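Local coordinates for protein single-stranded-DNA-specific exonuclease RecJ (Thermus thermophilus, PDB 2ZXR) that degrades single-stranded DNA exonucleolytically in the 5' to 3' direction, using divalent metal ions such as magnesium or manganese, with no detectable activity on single-stranded RNA, at residues A16-V21 with A31-W36; L430-P435 with K627-R632; A24-P29 with R41-L46. All coordinates share one frame; numbering follows the deposited sequence.

Contact 1: A16-V21 with A31-W36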
loop_
_atom_site.group_PDB
_atom_site.type_symbol
_atom_site.label_atom_id
_atom_site.label_comp_id
_atom_site.label_asym_id
_atom_site.label_seq_id
_atom_site.Cartn_x
_atom_site.Cartn_y
_atom_site.Cartn_z
ATOM N N ALA A 16 4.098 18.903 -18.715
ATOM C CA ALA A 16 4.387 18.166 -19.945
ATOM C C ALA A 16 4.433 16.655 -19.695
ATOM O O ALA A 16 4.019 15.887 -20.556
ATOM C CB ALA A 16 5.695 18.640 -20.573
ATOM N N GLN A 17 4.927 16.219 -18.530
ATOM C CA GLN A 17 4.955 14.787 -18.237
ATOM C C GLN A 17 3.550 14.313 -17.833
ATOM O O GLN A 17 3.141 13.204 -18.163
ATOM C CB GLN A 17 5.938 14.460 -17.110
ATOM C CG GLN A 17 7.360 14.968 -17.307
ATOM C CD GLN A 17 8.293 14.489 -16.193
ATOM O OE1 GLN A 17 9.274 15.160 -15.846
ATOM N NE2 GLN A 17 7.997 13.320 -15.638
ATOM N N TRP A 18 2.801 15.156 -17.133
ATOM C CA TRP A 18 1.448 14.783 -16.708
ATOM C C TRP A 18 0.655 14.490 -17.983
ATOM O O TRP A 18 -0.064 13.487 -18.093
ATOM C CB TRP A 18 0.811 15.949 -15.962
ATOM C CG TRP A 18 -0.314 15.638 -15.010
ATOM C CD1 TRP A 18 -1.139 14.534 -15.004
ATOM C CD2 TRP A 18 -0.799 16.504 -13.976
ATOM N NE1 TRP A 18 -2.108 14.675 -14.028
ATOM C CE2 TRP A 18 -1.921 15.873 -13.386
ATOM C CE3 TRP A 18 -0.394 17.758 -13.494
ATOM C CZ2 TRP A 18 -2.637 16.451 -12.341
ATOM C CZ3 TRP A 18 -1.111 18.333 -12.450
ATOM C CH2 TRP A 18 -2.219 17.679 -11.886
ATOM N N ARG A 19 0.801 15.393 -18.945
ATOM C CA ARG A 19 0.135 15.274 -20.227
ATOM C C ARG A 19 0.569 14.029 -21.000
ATOM O O ARG A 19 -0.263 13.365 -21.618
ATOM C CB ARG A 19 0.392 16.539 -21.059
ATOM C CG ARG A 19 -0.585 17.664 -20.731
ATOM C CD ARG A 19 0.008 19.041 -21.010
ATOM N NE ARG A 19 -1.025 20.078 -21.041
ATOM C CZ ARG A 19 -0.766 21.382 -21.081
ATOM N NH1 ARG A 19 0.494 21.806 -21.089
ATOM N NH2 ARG A 19 -1.767 22.260 -21.130
ATOM N N GLU A 20 1.865 13.732 -20.975
ATOM C CA GLU A 20 2.400 12.558 -21.667
ATOM C C GLU A 20 1.764 11.286 -21.117
ATOM O O GLU A 20 1.381 10.394 -21.884
ATOM C CB GLU A 20 3.922 12.492 -21.509
ATOM C CG GLU A 20 4.631 13.606 -22.272
ATOM C CD GLU A 20 6.121 13.715 -21.974
ATOM O OE1 GLU A 20 6.797 14.500 -22.686
ATOM O OE2 GLU A 20 6.615 13.035 -21.034
ATOM N N VAL A 21 1.623 11.215 -19.798
ATOM C CA VAL A 21 1.020 10.041 -19.177
ATOM C C VAL A 21 -0.451 9.925 -19.548
ATOM O O VAL A 21 -0.925 8.846 -19.914
ATOM C CB VAL A 21 1.200 10.071 -17.643
ATOM C CG1 VAL A 21 0.443 8.925 -16.997
ATOM C CG2 VAL A 21 2.705 9.957 -17.305
ATOM N N ALA A 31 -6.100 9.828 -12.428
ATOM C CA ALA A 31 -5.438 8.549 -12.592
ATOM C C ALA A 31 -4.007 8.748 -13.103
ATOM O O ALA A 31 -3.073 8.069 -12.655
ATOM C CB ALA A 31 -6.241 7.676 -13.556
ATOM N N ALA A 32 -3.819 9.683 -14.034
ATOM C CA ALA A 32 -2.473 9.935 -14.556
ATOM C C ALA A 32 -1.548 10.381 -13.427
ATOM O O ALA A 32 -0.362 10.099 -13.448
ATOM C CB ALA A 32 -2.506 10.992 -15.657
ATOM N N LEU A 33 -2.092 11.089 -12.447
ATOM C CA LEU A 33 -1.296 11.537 -11.312
ATOM C C LEU A 33 -0.759 10.290 -10.587
ATOM O O LEU A 33 0.433 10.206 -10.246
ATOM C CB LEU A 33 -2.184 12.341 -10.360
ATOM C CG LEU A 33 -1.875 13.814 -10.116
ATOM C CD1 LEU A 33 -3.110 14.520 -9.533
ATOM C CD2 LEU A 33 -0.705 13.915 -9.162
ATOM N N ALA A 34 -1.651 9.329 -10.355
ATOM C CA ALA A 34 -1.298 8.070 -9.681
ATOM C C ALA A 34 -0.246 7.298 -10.490
ATOM O O ALA A 34 0.801 6.888 -9.959
ATOM C CB ALA A 34 -2.549 7.218 -9.484
ATOM N N TYR A 35 -0.507 7.109 -11.781
ATOM C CA TYR A 35 0.458 6.409 -12.619
ATOM C C TYR A 35 1.814 7.120 -12.604
ATOM O O TYR A 35 2.855 6.462 -12.445
ATOM C CB TYR A 35 -0.053 6.289 -14.054
ATOM C CG TYR A 35 -1.285 5.437 -14.166
ATOM C CD1 TYR A 35 -1.279 4.114 -13.730
ATOM C CD2 TYR A 35 -2.468 5.957 -14.676
ATOM C CE1 TYR A 35 -2.432 3.339 -13.800
ATOM C CE2 TYR A 35 -3.615 5.203 -14.742
ATOM C CZ TYR A 35 -3.601 3.896 -14.305
ATOM O OH TYR A 35 -4.753 3.153 -14.351
ATOM N N TRP A 36 1.815 8.451 -12.743
ATOM C CA TRP A 36 3.088 9.174 -12.736
ATOM C C TRP A 36 3.877 8.883 -11.456
ATOM O O TRP A 36 5.084 8.625 -11.505
ATOM C CB TRP A 36 2.879 10.681 -12.867
ATOM C CG TRP A 36 4.181 11.442 -13.007
ATOM C CD1 TRP A 36 4.904 11.638 -14.161
ATOM C CD2 TRP A 36 4.911 12.098 -11.965
ATOM N NE1 TRP A 36 6.035 12.377 -13.893
ATOM C CE2 TRP A 36 6.066 12.673 -12.557
ATOM C CE3 TRP A 36 4.706 12.261 -10.590
ATOM C CZ2 TRP A 36 7.011 13.401 -11.814
ATOM C CZ3 TRP A 36 5.648 12.985 -9.849
ATOM C CH2 TRP A 36 6.787 13.544 -10.468
#
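Trp18 and Val21 of residues 16-21 carry most of the apolar contact with residues 31-36. Val21 uses its two methyls on different partners. CG1 lies anti to the backbone N (chi1 174°) and rests on Ala32, with Val21 CG1 to Ala32 CB at 3.8 Å. Val21 CG1 also reaches Tyr35 CB at 4.0 Å. Val21 CG2 approaches Trp36 at the ring edge, 4.2 Å from Trp36 CD1; the two side chains cross at about a right angle.

Trp18 reaches the second helix with its ring. Ala32 CB lies in the ring plane, 3.9 Å from Trp18 CD1. Leu33 packs by the CE2-CZ2 side of the indole, and Leu33 CD1 comes to 3.4 Å from Trp18 CZ2, a tight fit. Leu33 approaches that ring obliquely. Leu33 CG is swung off the staggered positions (chi1 -117°).

The polar ends of two side chains find partners outside the two segments. The Trp18 indole nitrogen is hydrogen-bonded to the carbonyl of Pro29. Tyr35 turns its ring away from residues 16-21, and its hydroxyl bonds to the carbonyl of Glu446.

The Gln17 side chain crosses the Trp36 ring obliquely at its nitrogen edge, with Gln17 CB 3.8 Å from Trp36 NE1.

Trp18 and Leu33 also touch Leu629 of helix 624-639. The two segments approach to 9.1 Å between axes and cross at 104°. This is near-orthogonal packing of consecutive helices, 15-25 and 29-37, joined by a short loop.

Contact 2: L430-P435 with K627-R632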
loop_
_atom_site.group_PDB
_atom_site.type_symbol
_atom_site.label_atom_id
_atom_site.label_comp_id
_atom_site.label_asym_id
_atom_site.label_seq_id
_atom_site.Cartn_x
_atom_site.Cartn_y
_atom_site.Cartn_z
ATOM N N LEU A 430 -2.221 11.391 0.264
ATOM C CA LEU A 430 -3.415 11.734 -0.495
ATOM C C LEU A 430 -3.026 12.026 -1.928
ATOM O O LEU A 430 -2.115 12.816 -2.178
ATOM C CB LEU A 430 -4.106 12.950 0.114
ATOM C CG LEU A 430 -4.979 12.827 1.362
ATOM C CD1 LEU A 430 -5.675 11.477 1.393
ATOM C CD2 LEU A 430 -4.138 13.006 2.587
ATOM N N LEU A 431 -3.715 11.381 -2.856
ATOM C CA LEU A 431 -3.459 11.536 -4.278
ATOM C C LEU A 431 -3.912 12.904 -4.760
ATOM O O LEU A 431 -3.169 13.613 -5.430
ATOM C CB LEU A 431 -4.220 10.471 -5.081
ATOM C CG LEU A 431 -3.724 9.907 -6.418
ATOM C CD1 LEU A 431 -4.917 9.848 -7.380
ATOM C CD2 LEU A 431 -2.600 10.700 -6.988
ATOM N N ASP A 432 -5.123 13.288 -4.390
ATOM C CA ASP A 432 -5.655 14.559 -4.856
ATOM C C ASP A 432 -7.013 14.785 -4.220
ATOM O O ASP A 432 -7.517 13.927 -3.497
ATOM C CB ASP A 432 -5.815 14.476 -6.375
ATOM C CG ASP A 432 -6.320 15.762 -6.994
ATOM O OD1 ASP A 432 -6.895 15.681 -8.107
ATOM O OD2 ASP A 432 -6.142 16.844 -6.393
ATOM N N LEU A 433 -7.593 15.950 -4.500
ATOM C CA LEU A 433 -8.924 16.325 -4.026
ATOM C C LEU A 433 -9.871 15.460 -4.864
ATOM O O LEU A 433 -9.642 15.294 -6.047
ATOM C CB LEU A 433 -9.194 17.802 -4.342
ATOM C CG LEU A 433 -8.990 18.964 -3.355
ATOM C CD1 LEU A 433 -8.741 18.419 -1.983
ATOM C CD2 LEU A 433 -7.854 19.885 -3.811
ATOM N N LEU A 434 -10.913 14.899 -4.264
ATOM C CA LEU A 434 -11.854 14.069 -5.025
ATOM C C LEU A 434 -12.554 14.937 -6.077
ATOM O O LEU A 434 -12.888 16.077 -5.800
ATOM C CB LEU A 434 -12.920 13.477 -4.103
ATOM C CG LEU A 434 -13.800 12.384 -4.719
ATOM C CD1 LEU A 434 -12.983 11.106 -4.824
ATOM C CD2 LEU A 434 -15.031 12.145 -3.862
ATOM N N PRO A 435 -12.751 14.412 -7.306
ATOM C CA PRO A 435 -13.420 15.137 -8.401
ATOM C C PRO A 435 -14.902 15.280 -8.100
ATOM O O PRO A 435 -15.376 14.752 -7.104
ATOM C CB PRO A 435 -13.183 14.234 -9.616
ATOM C CG PRO A 435 -11.851 13.631 -9.322
ATOM C CD PRO A 435 -12.037 13.242 -7.842
ATOM N N LYS A 627 -7.549 21.089 -16.413
ATOM C CA LYS A 627 -7.788 22.459 -15.972
ATOM C C LYS A 627 -8.655 22.464 -14.737
ATOM O O LYS A 627 -8.377 23.164 -13.758
ATOM C CB LYS A 627 -8.480 23.262 -17.068
ATOM C CG LYS A 627 -7.748 24.534 -17.433
ATOM C CD LYS A 627 -8.685 25.740 -17.446
ATOM C CE LYS A 627 -9.372 25.931 -18.790
ATOM N NZ LYS A 627 -10.105 27.241 -18.820
ATOM N N ALA A 628 -9.717 21.676 -14.807
ATOM C CA ALA A 628 -10.657 21.561 -13.709
ATOM C C ALA A 628 -9.959 21.099 -12.440
ATOM O O ALA A 628 -10.277 21.573 -11.355
ATOM C CB ALA A 628 -11.778 20.576 -14.081
ATOM N N LEU A 629 -9.023 20.160 -12.560
ATOM C CA LEU A 629 -8.311 19.704 -11.361
ATOM C C LEU A 629 -7.513 20.865 -10.738
ATOM O O LEU A 629 -7.538 21.076 -9.517
ATOM C CB LEU A 629 -7.365 18.541 -11.696
ATOM C CG LEU A 629 -6.569 17.912 -10.551
ATOM C CD1 LEU A 629 -6.175 16.463 -10.958
ATOM C CD2 LEU A 629 -5.330 18.738 -10.238
ATOM N N VAL A 630 -6.800 21.606 -11.579
ATOM C CA VAL A 630 -6.006 22.740 -11.113
ATOM C C VAL A 630 -6.897 23.796 -10.442
ATOM O O VAL A 630 -6.553 24.325 -9.377
ATOM C CB VAL A 630 -5.199 23.356 -12.288
ATOM C CG1 VAL A 630 -4.417 24.584 -11.805
ATOM C CG2 VAL A 630 -4.250 22.310 -12.850
ATOM N N HIS A 631 -8.049 24.073 -11.044
ATOM C CA HIS A 631 -9.007 25.032 -10.477
ATOM C C HIS A 631 -9.493 24.621 -9.099
ATOM O O HIS A 631 -9.478 25.422 -8.161
ATOM C CB HIS A 631 -10.205 25.217 -11.419
ATOM C CG HIS A 631 -9.861 25.989 -12.662
ATOM N ND1 HIS A 631 -10.771 26.242 -13.665
ATOM C CD2 HIS A 631 -8.706 26.588 -13.044
ATOM C CE1 HIS A 631 -10.194 26.969 -14.609
ATOM N NE2 HIS A 631 -8.942 27.191 -14.257
ATOM N N ARG A 632 -9.923 23.371 -8.964
ATOM C CA ARG A 632 -10.400 22.870 -7.680
ATOM C C ARG A 632 -9.264 22.950 -6.642
ATOM O O ARG A 632 -9.496 23.254 -5.460
ATOM C CB ARG A 632 -10.895 21.427 -7.863
ATOM C CG ARG A 632 -11.132 20.622 -6.600
ATOM C CD ARG A 632 -10.768 19.145 -6.878
ATOM N NE ARG A 632 -11.235 18.781 -8.200
ATOM C CZ ARG A 632 -10.755 17.796 -8.947
ATOM N NH1 ARG A 632 -9.774 17.022 -8.514
ATOM N NH2 ARG A 632 -11.229 17.634 -10.170
#
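Leu433 and Arg632 bring their CA atoms to 7.6 Å, where the end of strand 426-433 and the turn after it pass one side of helix 624-639.

Arg632 is the main side chain of the contact. Its chain starts with CG anti to the backbone N (chi1 166°) and bends twice further out. The aliphatic part slides past Leu433 in the opposite direction. Arg632 CD lies only 3.3 Å from Leu433 CB, which is tight.

The guanidinium has neighbours on both faces. Pro435 CA sits over the centre of one face, 3.7 Å above its plane. Leu629 CA lies on the opposite face, offset toward the rim. These contacts limit how the flat group can turn.

At the edge of the guanidinium, Asp432 makes a salt bridge, with Asp432 OD1 3.2 Å from Arg632 NH1. The carboxylate and guanidinium planes are 32° apart. Leu433 O is also near, 3.0 Å from Arg632 NH1. The second carboxylate oxygen, OD2, pairs with Arg633, the next residue of the helix. Asp432 therefore faces two consecutive arginines, which would probably keep it ionised in this buried setting. Leu629 meets Asp432 tip to tip. The modelled Asp432 OD1 to Leu629 CD1 distance of 3.0 Å is very short, so its detail is doubtful.

Strand 426-433 lies between strands 5-9 and 462-466 in a mixed sheet, and Asp432 bonds through its backbone to Leu463. Leu433 also packs on Phe636 further along helix 624-639. Helix 29-37 adjoins both segments: its Leu33 touches Leu431 and Leu629, and its Glu30 touches Pro435.

Contact 3: A24-P29 with R41-L46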
loop_
_atom_site.group_PDB
_atom_site.type_symbol
_atom_site.label_atom_id
_atom_site.label_comp_id
_atom_site.label_asym_id
_atom_site.label_seq_id
_atom_site.Cartn_x
_atom_site.Cartn_y
_atom_site.Cartn_z
ATOM N N ALA A 24 -0.486 8.725 -23.247
ATOM C CA ALA A 24 0.037 7.380 -23.443
ATOM C C ALA A 24 -0.710 6.279 -22.710
ATOM O O ALA A 24 -0.488 5.101 -22.987
ATOM C CB ALA A 24 1.526 7.346 -23.076
ATOM N N LEU A 25 -1.571 6.638 -21.762
ATOM C CA LEU A 25 -2.338 5.624 -21.053
ATOM C C LEU A 25 -3.824 5.841 -21.292
ATOM O O LEU A 25 -4.656 5.050 -20.844
ATOM C CB LEU A 25 -2.057 5.663 -19.557
ATOM C CG LEU A 25 -0.627 5.391 -19.099
ATOM C CD1 LEU A 25 -0.640 5.284 -17.578
ATOM C CD2 LEU A 25 -0.088 4.114 -19.720
ATOM N N GLU A 26 -4.152 6.920 -21.997
ATOM C CA GLU A 26 -5.535 7.246 -22.302
ATOM C C GLU A 26 -6.407 7.392 -21.045
ATOM O O GLU A 26 -7.431 6.726 -20.916
ATOM C CB GLU A 26 -6.117 6.172 -23.224
ATOM C CG GLU A 26 -5.199 5.845 -24.412
ATOM C CD GLU A 26 -5.802 4.826 -25.381
ATOM O OE1 GLU A 26 -6.828 5.143 -26.036
ATOM O OE2 GLU A 26 -5.249 3.708 -25.484
ATOM N N VAL A 27 -6.001 8.268 -20.127
ATOM C CA VAL A 27 -6.764 8.491 -18.901
ATOM C C VAL A 27 -6.794 9.961 -18.507
ATOM O O VAL A 27 -5.974 10.757 -18.960
ATOM C CB VAL A 27 -6.165 7.681 -17.697
ATOM C CG1 VAL A 27 -6.204 6.175 -17.992
ATOM C CG2 VAL A 27 -4.720 8.129 -17.425
ATOM N N GLY A 28 -7.755 10.316 -17.665
ATOM C CA GLY A 28 -7.847 11.676 -17.175
ATOM C C GLY A 28 -6.694 12.046 -16.247
ATOM O O GLY A 28 -5.825 11.213 -15.957
ATOM N N PRO A 29 -6.664 13.298 -15.749
ATOM C CA PRO A 29 -5.617 13.809 -14.851
ATOM C C PRO A 29 -5.450 13.129 -13.469
ATOM O O PRO A 29 -4.343 12.992 -12.994
ATOM C CB PRO A 29 -5.948 15.304 -14.745
ATOM C CG PRO A 29 -7.457 15.333 -14.874
ATOM C CD PRO A 29 -7.722 14.301 -15.977
ATOM N N ARG A 41 4.554 4.956 -17.034
ATOM C CA ARG A 41 4.627 5.965 -18.085
ATOM C C ARG A 41 4.053 5.547 -19.436
ATOM O O ARG A 41 3.349 6.329 -20.071
ATOM C CB ARG A 41 6.080 6.420 -18.267
ATOM C CG ARG A 41 6.739 6.915 -16.982
ATOM C CD ARG A 41 5.826 7.863 -16.198
ATOM N NE ARG A 41 6.368 8.212 -14.882
ATOM C CZ ARG A 41 7.354 9.081 -14.680
ATOM N NH1 ARG A 41 7.778 9.328 -13.443
ATOM N NH2 ARG A 41 7.910 9.710 -15.713
ATOM N N ARG A 42 4.354 4.327 -19.875
ATOM C CA ARG A 42 3.860 3.820 -21.159
ATOM C C ARG A 42 2.882 2.677 -20.908
ATOM O O ARG A 42 2.831 2.149 -19.798
ATOM C CB ARG A 42 5.028 3.317 -22.007
ATOM C CG ARG A 42 6.196 4.283 -22.066
ATOM C CD ARG A 42 7.298 3.766 -22.959
ATOM N NE ARG A 42 7.820 2.478 -22.510
ATOM C CZ ARG A 42 8.466 2.280 -21.361
ATOM N NH1 ARG A 42 8.676 3.290 -20.520
ATOM N NH2 ARG A 42 8.913 1.066 -21.055
ATOM N N LYS A 43 2.110 2.294 -21.926
ATOM C CA LYS A 43 1.144 1.205 -21.770
ATOM C C LYS A 43 1.776 -0.101 -21.290
ATOM O O LYS A 43 1.158 -0.855 -20.536
ATOM C CB LYS A 43 0.404 0.936 -23.081
ATOM C CG LYS A 43 -0.744 1.886 -23.383
ATOM C CD LYS A 43 -1.594 1.353 -24.537
ATOM C CE LYS A 43 -2.649 2.357 -24.985
ATOM N NZ LYS A 43 -3.578 2.716 -23.885
ATOM N N GLU A 44 3.006 -0.367 -21.721
ATOM C CA GLU A 44 3.698 -1.600 -21.335
ATOM C C GLU A 44 4.188 -1.626 -19.887
ATOM O O GLU A 44 4.741 -2.632 -19.431
ATOM C CB GLU A 44 4.873 -1.885 -22.295
ATOM C CG GLU A 44 5.648 -0.653 -22.770
ATOM C CD GLU A 44 5.154 -0.120 -24.117
ATOM O OE1 GLU A 44 5.389 -0.791 -25.147
ATOM O OE2 GLU A 44 4.527 0.967 -24.149
ATOM N N ASP A 45 3.984 -0.526 -19.165
ATOM C CA ASP A 45 4.402 -0.440 -17.764
ATOM C C ASP A 45 3.253 -0.968 -16.912
ATOM O O ASP A 45 3.433 -1.344 -15.750
ATOM C CB ASP A 45 4.690 1.014 -17.380
ATOM C CG ASP A 45 5.652 1.699 -18.344
ATOM O OD1 ASP A 45 5.760 1.233 -19.501
ATOM O OD2 ASP A 45 6.281 2.713 -17.950
ATOM N N LEU A 46 2.066 -0.971 -17.507
ATOM C CA LEU A 46 0.869 -1.454 -16.845
ATOM C C LEU A 46 0.833 -2.961 -16.983
ATOM O O LEU A 46 0.331 -3.680 -16.113
ATOM C CB LEU A 46 -0.365 -0.853 -17.501
ATOM C CG LEU A 46 -0.597 0.612 -17.153
ATOM C CD1 LEU A 46 -1.873 1.086 -17.840
ATOM C CD2 LEU A 46 -0.714 0.759 -15.631
#
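Leu25 and Lys43 meet where the last part of helix 15-25 packs against the loop that follows helix 29-37. Leu25 CD2 points into the backbone of the loop, 3.5 Å from Arg42 C. The same methyl touches Leu46, with Leu25 CD2 to Leu46 CD1 at 4.0 Å. Beside it, Ala24 CB lies 3.7 Å from Arg41 O.

Lys43 runs past the end of the helix. Its CG packs close to a backbone carbonyl, with Lys43 CG 3.2 Å from Ala24 O. A bend at chi4 (-59°) places its amino group beside Glu26. There Lys43 NZ donates a hydrogen bond to the anti lone pair of Glu26 OE2, as part of a salt bridge. The modelled Lys43 NZ to Glu26 OE2 distance of 2.5 Å is shorter than expected, so its exact length is doubtful. Glu26 is the first residue to leave helical geometry, with positive phi. Gly28 follows as the N-cap of helix 29-37, so residues 26-28 form the turn between two helices.

The loop is braced from within by Asp45. Its OD2 accepts two backbone N-H groups: Arg41 N at 3.0 Å and Arg42 N at 3.2 Å from Asp45 OD2. Both donors come from the same face of the carboxylate, well above its plane. The other oxygen, OD1, lies over the centre of the Arg42 guanidinium face. That pair is held by charge alone. Arg42, Glu44 and Asp45 make a small charged network, in which the Arg42-Glu44 pair is long. The Arg41 side chain starts away from residues 24-29, and its guanidinium makes a cation-pi contact with Trp36. The carbonyl of Leu46 accepts hydrogen bonds from Arg230 and Lys234.

How the contacts relate
Contacts 1 and 3 lie about 8 Å apart between centres and share helix 15-25. Their segments alternate along the chain: 16-21, 24-29, 31-36, 41-46. Together they pack helices 15-25 and 29-37 and the following loop against one another. Contact 2 comes later in sequence. Its centre is about 13 Å from that of contact 1 and 19 Å from that of contact 3. It joins a strand of the eight-stranded mixed sheet to helix 624-639. Leu629 of that helix touches Pro29. Helix 29-37 adjoins both sides of contact 2, so the N-terminal helices pack where the sheet meets the C-terminal region, away from the metal site.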